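Local coordinates for protein Maltose/maltodextrin transport permease homologue (Bdellovibrio bacteriovorus HD100, PDB 6FFL) that binds maltotriose as the solute-binding MalE domain fused to the permease subunit MalF, probably delivering maltodextrins for import by an ABC transporter, at residues I200-R204 and D205-I209; L291-L294 and T295-P298; A316-D320 and I321-N325. All coordinates share one frame; numbering follows the deposited sequence.

Overall arrangement
All three contacts are local, formed at or near the ends of helices, and all are partly buried. Contact 1 follows helix 191-205 and lies across the chain's centre from contact 2, their centres about 45 Å apart. Contacts 2 and 3 are neighbours on one side, about 17 Å between centres. They meet where T297 CG2 packs on A316 CB at 3.7 Å, and both involve helix 297-307. Their chemistry differs. Contact 1 relies on two salt bridges, one of them to a buried aspartate. Contact 2 uses hydroxyl bonds to helix carbonyls beside the large mixed sheet. Contact 3 is the more exposed start of a short helix, with a serine cap, a long salt bridge and a weak water link.

Contact 1: residues I200-R204 and D205-I209; sequences ILKLR and DQDKI
L201 accepts the amide of D205 at its carbonyl, D205 N to L201 O 2.8 Å. Its side chain runs beside that of D205, and L201 CD2 lies over one face of the R204 guanidinium, toward its rim. K202 does more. K202 O accepts Q206 N and D207 N; D207 N to K202 O is 2.9 Å, an i to i+5 (pi-type) bond that widens the last turn. The side chain stays extended until chi4 (-70°) bends it, which brings K202 NZ to D207 OD2 at 3.0 Å. D207 OD2 uses its syn lone pair in this salt bridge; the bond to OD1 is weak. Along the way K202 CE passes the Q206 amide, 3.4 Å from Q206 NE2. L203 O accepts I209 N at 3.1 Å, past K208, whose positive phi breaks the helical path. L203 CD2 also packs on I209 CD1. R204 grips its neighbour D205 side-on, one nitrogen to each oxygen: R204 NE to D205 OD1 is 2.7 Å and R204 NH2 to D205 OD2 is 2.8 Å. The planes are 40° apart, so the fork is twisted. K212 is a second partner of D205, and R204 NH1 bonds to L362 O. Helix 346-362 covers L201, helix 132-142 covers K202, L203 and D207, and I209 makes a backbone hydrogen bond with L157 of strand 157-158.

Contact 2: residues L291-L294 and T295-P298; sequences LKYL and TSTP
Y293 and S296 form a tight backbone turn, S296 N to Y293 O 3.0 Å, with the donor well above the carbonyl plane. The amide of T295 is held less firmly, by weak bonds to L291 O and K292 O. The hydroxyls add to this. T295 OG1 donates to L291 O at 2.9 Å. With chi1 at 57°, the hydroxyl lies between the backbone N and the carbonyl carbon and reaches back to the preceding turn. This puts T295 CG2 on the side of L291, 4.4 Å from L291 CD1. T295 OG1 is also bonded to the hydroxyl of Y89. S296 OG donates to Y293 O at 2.7 Å, tilted only slightly from the carbonyl plane. It also lies 4.1 Å from Y293 CD1, at an oblique angle to the ring. L291, L294 and T295 rest on Y272 of strand 266-274, while the Y293 ring meets F26. S296 holds the N-cap position of helix 297-307, yet its hydroxyl makes no capping bond. Instead the T295 and S296 hydroxyls serve the last turn of helix 281-294, where the amide bonds of T295 are weak. They help satisfy its C-terminal carbonyls as the chain turns into helix 297-307.

Contact 3: residues A316-D320 and I321-N325; sequences ARESD and IVKNN
S319 and I321 make a helix N-cap contact, at the start of the short helix 320-323 that follows strand 310-311. S319 OG accepts I321 N at 3.1 Å. A chi1 of 174° turns the hydroxyl away from the serine's own N and toward the first turn, where it also touches I321 CB. The S319 carbonyl works in the same turn. It accepts K323 N at 2.9 Å, in the carbonyl plane and nearly straight at the hydrogen (171°), and V322 N weakly. Next along, N324 N bonds to D320 O at 2.9 Å.

Side chains add to the backbone bonds. V322 packs its two methyls against the end of the 3-10 segment: V322 CG1 lies 3.6 Å from R317 O, and CG2 lies near A316 O. Its side chain also touches L310 and P311 of strand 310-311. K323 runs back, extended, across the E318 side chain. The bend at E318 chi2 carries OE2 toward the end of K323, but the salt bridge is long, E318 OE2 to K323 NZ 3.5 Å. D320 and N324 lie side by side with their flat ends 20° apart. A water links them, accepting from N324 ND2 at 3.3 Å and donating weakly to D320 OD1.

I321 packs on A304 and E305 of helix 297-307. R317 leads away to D94, by a salt bridge, and to P311 O. At the far end N325 OD1 caps L327 N, ahead of helix 328-335. The serine that binds I321 N through its hydroxyl and K323 N through its carbonyl is a classic ST motif at a helix N-cap.

Contact 1: residues I200-R204 and D205-I209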
loop_
_atom_site.group_PDB
_atom_site.type_symbol
_atom_site.label_atom_id
_atom_site.label_comp_id
_atom_site.label_asym_id
_atom_site.label_seq_id
_atom_site.Cartn_x
_atom_site.Cartn_y
_atom_site.Cartn_z
ATOM N N ILE A 200 -5.435 18.375 -5.806
ATOM C CA ILE A 200 -4.616 18.386 -4.605
ATOM C C ILE A 200 -3.951 19.747 -4.417
ATOM O O ILE A 200 -3.819 20.230 -3.287
ATOM C CB ILE A 200 -3.615 17.223 -4.651
ATOM C CG1 ILE A 200 -4.369 15.920 -4.346
ATOM C CG2 ILE A 200 -2.473 17.418 -3.660
ATOM C CD1 ILE A 200 -3.525 14.719 -4.456
ATOM N N LEU A 201 -3.558 20.416 -5.510
ATOM C CA LEU A 201 -3.081 21.787 -5.365
ATOM C C LEU A 201 -4.144 22.677 -4.734
ATOM O O LEU A 201 -3.832 23.556 -3.921
ATOM C CB LEU A 201 -2.657 22.361 -6.721
ATOM C CG LEU A 201 -1.335 21.896 -7.313
ATOM C CD1 LEU A 201 -1.177 22.530 -8.687
ATOM C CD2 LEU A 201 -0.188 22.306 -6.428
ATOM N N LYS A 202 -5.406 22.469 -5.100
ATOM C CA LYS A 202 -6.476 23.286 -4.533
ATOM C C LYS A 202 -6.633 23.013 -3.043
ATOM O O LYS A 202 -6.801 23.946 -2.251
ATOM C CB LYS A 202 -7.782 23.016 -5.290
ATOM C CG LYS A 202 -9.011 23.766 -4.790
ATOM C CD LYS A 202 -10.184 23.519 -5.742
ATOM C CE LYS A 202 -11.464 24.205 -5.283
ATOM N NZ LYS A 202 -12.026 23.558 -4.064
ATOM N N LEU A 203 -6.575 21.740 -2.640
ATOM C CA LEU A 203 -6.638 21.414 -1.215
ATOM C C LEU A 203 -5.524 22.108 -0.438
ATOM O O LEU A 203 -5.739 22.571 0.689
ATOM C CB LEU A 203 -6.548 19.901 -1.016
ATOM C CG LEU A 203 -7.683 19.005 -1.521
ATOM C CD1 LEU A 203 -7.383 17.546 -1.225
ATOM C CD2 LEU A 203 -9.015 19.413 -0.923
ATOM N N ARG A 204 -4.330 22.208 -1.033
ATOM C CA ARG A 204 -3.183 22.758 -0.320
ATOM C C ARG A 204 -3.178 24.280 -0.329
ATOM O O ARG A 204 -2.856 24.906 0.688
ATOM C CB ARG A 204 -1.880 22.221 -0.933
ATOM C CG ARG A 204 -0.600 22.609 -0.184
ATOM C CD ARG A 204 0.665 22.318 -1.024
ATOM N NE ARG A 204 0.804 23.286 -2.109
ATOM C CZ ARG A 204 1.752 23.246 -3.042
ATOM N NH1 ARG A 204 2.664 22.284 -3.024
ATOM N NH2 ARG A 204 1.790 24.175 -3.988
ATOM N N ASP A 205 -3.519 24.896 -1.459
ATOM C CA ASP A 205 -3.230 26.312 -1.666
ATOM C C ASP A 205 -4.458 27.197 -1.653
ATOM O O ASP A 205 -4.350 28.382 -1.340
ATOM C CB ASP A 205 -2.497 26.513 -2.999
ATOM C CG ASP A 205 -1.157 25.826 -3.024
ATOM O OD1 ASP A 205 -0.615 25.557 -1.927
ATOM O OD2 ASP A 205 -0.641 25.561 -4.130
ATOM N N GLN A 206 -5.620 26.645 -1.978
ATOM C CA GLN A 206 -6.852 27.413 -2.061
ATOM C C GLN A 206 -7.747 27.150 -0.855
ATOM O O GLN A 206 -8.082 28.070 -0.102
ATOM C CB GLN A 206 -7.558 27.057 -3.375
ATOM C CG GLN A 206 -8.858 27.770 -3.652
ATOM C CD GLN A 206 -9.361 27.463 -5.054
ATOM O OE1 GLN A 206 -8.569 27.201 -5.963
ATOM N NE2 GLN A 206 -10.678 27.477 -5.231
ATOM N N ASP A 207 -8.143 25.897 -0.655
ATOM C CA ASP A 207 -8.922 25.563 0.529
ATOM C C ASP A 207 -8.050 25.573 1.776
ATOM O O ASP A 207 -8.536 25.911 2.860
ATOM C CB ASP A 207 -9.597 24.208 0.346
ATOM C CG ASP A 207 -10.398 24.133 -0.941
ATOM O OD1 ASP A 207 -11.158 25.082 -1.215
ATOM O OD2 ASP A 207 -10.271 23.124 -1.662
ATOM N N LYS A 208 -6.768 25.219 1.636
ATOM C CA LYS A 208 -5.794 25.249 2.731
ATOM C C LYS A 208 -6.237 24.363 3.894
ATOM O O LYS A 208 -6.208 24.762 5.060
ATOM C CB LYS A 208 -5.526 26.682 3.201
ATOM C CG LYS A 208 -5.267 27.679 2.064
ATOM C CD LYS A 208 -5.713 29.079 2.488
ATOM C CE LYS A 208 -4.577 30.069 2.432
ATOM N NZ LYS A 208 -3.930 30.067 1.097
ATOM N N ILE A 209 -6.629 23.136 3.563
ATOM C CA ILE A 209 -7.026 22.161 4.572
ATOM C C ILE A 209 -6.006 21.045 4.755
ATOM O O ILE A 209 -6.183 20.218 5.664
ATOM C CB ILE A 209 -8.424 21.571 4.277
ATOM C CG1 ILE A 209 -8.412 20.659 3.051
ATOM C CG2 ILE A 209 -9.436 22.691 4.071
ATOM C CD1 ILE A 209 -9.661 19.780 2.980
#

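Contact 2: residues L291-L294 and T295-P298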
loop_
_atom_site.group_PDB
_atom_site.type_symbol
_atom_site.label_atom_id
_atom_site.label_comp_id
_atom_site.label_asym_id
_atom_site.label_seq_id
_atom_site.Cartn_x
_atom_site.Cartn_y
_atom_site.Cartn_z
ATOM N N LEU A 291 8.235 -19.932 4.450
ATOM C CA LEU A 291 7.187 -19.384 3.588
ATOM C C LEU A 291 5.835 -20.031 3.868
ATOM O O LEU A 291 4.806 -19.345 3.934
ATOM C CB LEU A 291 7.579 -19.591 2.122
ATOM C CG LEU A 291 6.517 -19.351 1.052
ATOM C CD1 LEU A 291 6.167 -17.909 1.057
ATOM C CD2 LEU A 291 7.027 -19.766 -0.326
ATOM N N LYS A 292 5.810 -21.356 3.998
ATOM C CA LYS A 292 4.559 -22.038 4.310
ATOM C C LYS A 292 4.052 -21.646 5.695
ATOM O O LYS A 292 2.847 -21.458 5.892
ATOM C CB LYS A 292 4.750 -23.550 4.216
ATOM C CG LYS A 292 5.018 -24.077 2.796
ATOM C CD LYS A 292 5.293 -25.593 2.852
ATOM C CE LYS A 292 5.447 -26.210 1.473
ATOM N NZ LYS A 292 5.894 -27.642 1.554
ATOM N N TYR A 293 4.957 -21.507 6.665
ATOM C CA TYR A 293 4.539 -21.114 8.010
ATOM C C TYR A 293 3.969 -19.694 8.032
ATOM O O TYR A 293 2.924 -19.441 8.654
ATOM C CB TYR A 293 5.714 -21.235 8.977
ATOM C CG TYR A 293 5.405 -20.710 10.356
ATOM C CD1 TYR A 293 4.552 -21.406 11.205
ATOM C CD2 TYR A 293 5.961 -19.525 10.808
ATOM C CE1 TYR A 293 4.258 -20.932 12.470
ATOM C CE2 TYR A 293 5.677 -19.041 12.075
ATOM C CZ TYR A 293 4.824 -19.749 12.897
ATOM O OH TYR A 293 4.539 -19.274 14.154
ATOM N N LEU A 294 4.644 -18.745 7.376
ATOM C CA LEU A 294 4.220 -17.351 7.477
ATOM C C LEU A 294 2.952 -17.074 6.690
ATOM O O LEU A 294 2.353 -16.008 6.874
ATOM C CB LEU A 294 5.336 -16.405 7.013
ATOM C CG LEU A 294 6.571 -16.371 7.921
ATOM C CD1 LEU A 294 7.684 -15.527 7.300
ATOM C CD2 LEU A 294 6.210 -15.866 9.319
ATOM N N THR A 295 2.526 -17.998 5.829
ATOM C CA THR A 295 1.246 -17.885 5.158
ATOM C C THR A 295 0.213 -18.843 5.743
ATOM O O THR A 295 -0.921 -18.883 5.251
ATOM C CB THR A 295 1.403 -18.132 3.651
ATOM O OG1 THR A 295 1.980 -19.424 3.430
ATOM C CG2 THR A 295 2.301 -17.055 3.004
ATOM N N SER A 296 0.566 -19.588 6.792
ATOM C CA SER A 296 -0.365 -20.536 7.390
ATOM C C SER A 296 -1.463 -19.792 8.141
ATOM O O SER A 296 -1.310 -18.635 8.538
ATOM C CB SER A 296 0.358 -21.514 8.331
ATOM O OG SER A 296 0.798 -20.898 9.532
ATOM N N THR A 297 -2.591 -20.472 8.326
ATOM C CA THR A 297 -3.740 -19.803 8.929
ATOM C C THR A 297 -3.476 -19.350 10.363
ATOM O O THR A 297 -3.912 -18.239 10.716
ATOM C CB THR A 297 -4.968 -20.716 8.811
ATOM O OG1 THR A 297 -5.448 -20.652 7.464
ATOM C CG2 THR A 297 -6.108 -20.270 9.768
ATOM N N PRO A 298 -2.762 -20.101 11.212
ATOM C CA PRO A 298 -2.424 -19.551 12.537
ATOM C C PRO A 298 -1.690 -18.222 12.483
ATOM O O PRO A 298 -2.005 -17.325 13.276
ATOM C CB PRO A 298 -1.575 -20.668 13.160
ATOM C CG PRO A 298 -2.153 -21.910 12.571
ATOM C CD PRO A 298 -2.471 -21.550 11.143
#

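Contact 3: residues A316-D320 and I321-N325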
loop_
_atom_site.group_PDB
_atom_site.type_symbol
_atom_site.label_atom_id
_atom_site.label_comp_id
_atom_site.label_asym_id
_atom_site.label_seq_id
_atom_site.Cartn_x
_atom_site.Cartn_y
_atom_site.Cartn_z
ATOM N N ALA A 316 -9.781 -19.185 6.641
ATOM C CA ALA A 316 -9.417 -18.411 7.830
ATOM C C ALA A 316 -10.401 -17.274 8.091
ATOM O O ALA A 316 -10.543 -16.825 9.237
ATOM C CB ALA A 316 -8.004 -17.839 7.687
ATOM N N ARG A 317 -11.079 -16.794 7.048
ATOM C CA ARG A 317 -12.047 -15.715 7.194
ATOM C C ARG A 317 -13.301 -16.142 7.945
ATOM O O ARG A 317 -14.113 -15.276 8.291
ATOM C CB ARG A 317 -12.431 -15.176 5.823
ATOM C CG ARG A 317 -11.261 -14.550 5.061
ATOM C CD ARG A 317 -11.673 -14.078 3.690
ATOM N NE ARG A 317 -10.556 -13.430 3.003
ATOM C CZ ARG A 317 -10.604 -12.973 1.757
ATOM N NH1 ARG A 317 -11.717 -13.096 1.045
ATOM N NH2 ARG A 317 -9.534 -12.389 1.228
ATOM N N GLU A 318 -13.491 -17.439 8.189
ATOM C CA GLU A 318 -14.618 -17.889 8.999
ATOM C C GLU A 318 -14.346 -17.793 10.500
ATOM O O GLU A 318 -15.250 -18.067 11.301
ATOM C CB GLU A 318 -14.994 -19.328 8.610
ATOM C CG GLU A 318 -15.372 -19.495 7.141
ATOM C CD GLU A 318 -16.643 -18.736 6.752
ATOM O OE1 GLU A 318 -17.003 -18.763 5.554
ATOM O OE2 GLU A 318 -17.290 -18.131 7.635
ATOM N N SER A 319 -13.143 -17.386 10.890
ATOM C CA SER A 319 -12.797 -17.221 12.294
ATOM C C SER A 319 -13.574 -16.073 12.929
ATOM O O SER A 319 -13.858 -15.052 12.292
ATOM C CB SER A 319 -11.294 -16.965 12.434
ATOM O OG SER A 319 -10.937 -16.661 13.771
ATOM N N ASP A 320 -13.907 -16.253 14.214
ATOM C CA ASP A 320 -14.464 -15.163 15.017
ATOM C C ASP A 320 -13.575 -13.930 14.995
ATOM O O ASP A 320 -14.071 -12.802 15.112
ATOM C CB ASP A 320 -14.644 -15.617 16.466
ATOM C CG ASP A 320 -15.946 -16.351 16.685
ATOM O OD1 ASP A 320 -16.108 -16.943 17.773
ATOM O OD2 ASP A 320 -16.792 -16.347 15.766
ATOM N N ILE A 321 -12.263 -14.129 14.899
ATOM C CA ILE A 321 -11.331 -13.007 14.852
ATOM C C ILE A 321 -11.668 -12.081 13.689
ATOM O O ILE A 321 -11.623 -10.848 13.813
ATOM C CB ILE A 321 -9.895 -13.546 14.759
ATOM C CG1 ILE A 321 -9.517 -14.288 16.044
ATOM C CG2 ILE A 321 -8.914 -12.426 14.435
ATOM C CD1 ILE A 321 -8.161 -14.996 15.965
ATOM N N VAL A 322 -12.025 -12.667 12.546
ATOM C CA VAL A 322 -12.380 -11.906 11.357
ATOM C C VAL A 322 -13.814 -11.401 11.443
ATOM O O VAL A 322 -14.088 -10.220 11.199
ATOM C CB VAL A 322 -12.160 -12.778 10.108
ATOM C CG1 VAL A 322 -12.640 -12.071 8.850
ATOM C CG2 VAL A 322 -10.679 -13.121 9.983
ATOM N N LYS A 323 -14.746 -12.294 11.789
ATOM C CA LYS A 323 -16.162 -11.939 11.779
ATOM C C LYS A 323 -16.488 -10.848 12.788
ATOM O O LYS A 323 -17.394 -10.045 12.551
ATOM C CB LYS A 323 -17.021 -13.174 12.063
ATOM C CG LYS A 323 -17.072 -14.200 10.937
ATOM C CD LYS A 323 -17.899 -15.399 11.367
ATOM C CE LYS A 323 -18.146 -16.360 10.223
ATOM N NZ LYS A 323 -18.782 -17.616 10.726
ATOM N N ASN A 324 -15.766 -10.789 13.904
ATOM C CA ASN A 324 -16.057 -9.831 14.968
ATOM C C ASN A 324 -15.278 -8.529 14.846
ATOM O O ASN A 324 -15.393 -7.672 15.725
ATOM C CB ASN A 324 -15.769 -10.445 16.339
ATOM C CG ASN A 324 -16.738 -11.552 16.693
ATOM O OD1 ASN A 324 -17.791 -11.686 16.068
ATOM N ND2 ASN A 324 -16.390 -12.351 17.700
ATOM N N ASN A 325 -14.475 -8.373 13.809
ATOM C CA ASN A 325 -13.704 -7.154 13.623
ATOM C C ASN A 325 -14.629 -6.084 13.062
ATOM O O ASN A 325 -15.141 -6.243 11.950
ATOM C CB ASN A 325 -12.537 -7.449 12.681
ATOM C CG ASN A 325 -11.678 -6.221 12.364
ATOM O OD1 ASN A 325 -12.049 -5.069 12.631
ATOM N ND2 ASN A 325 -10.512 -6.477 11.777
HETATM O O HOH W 1 -18.060 -14.896 18.897
#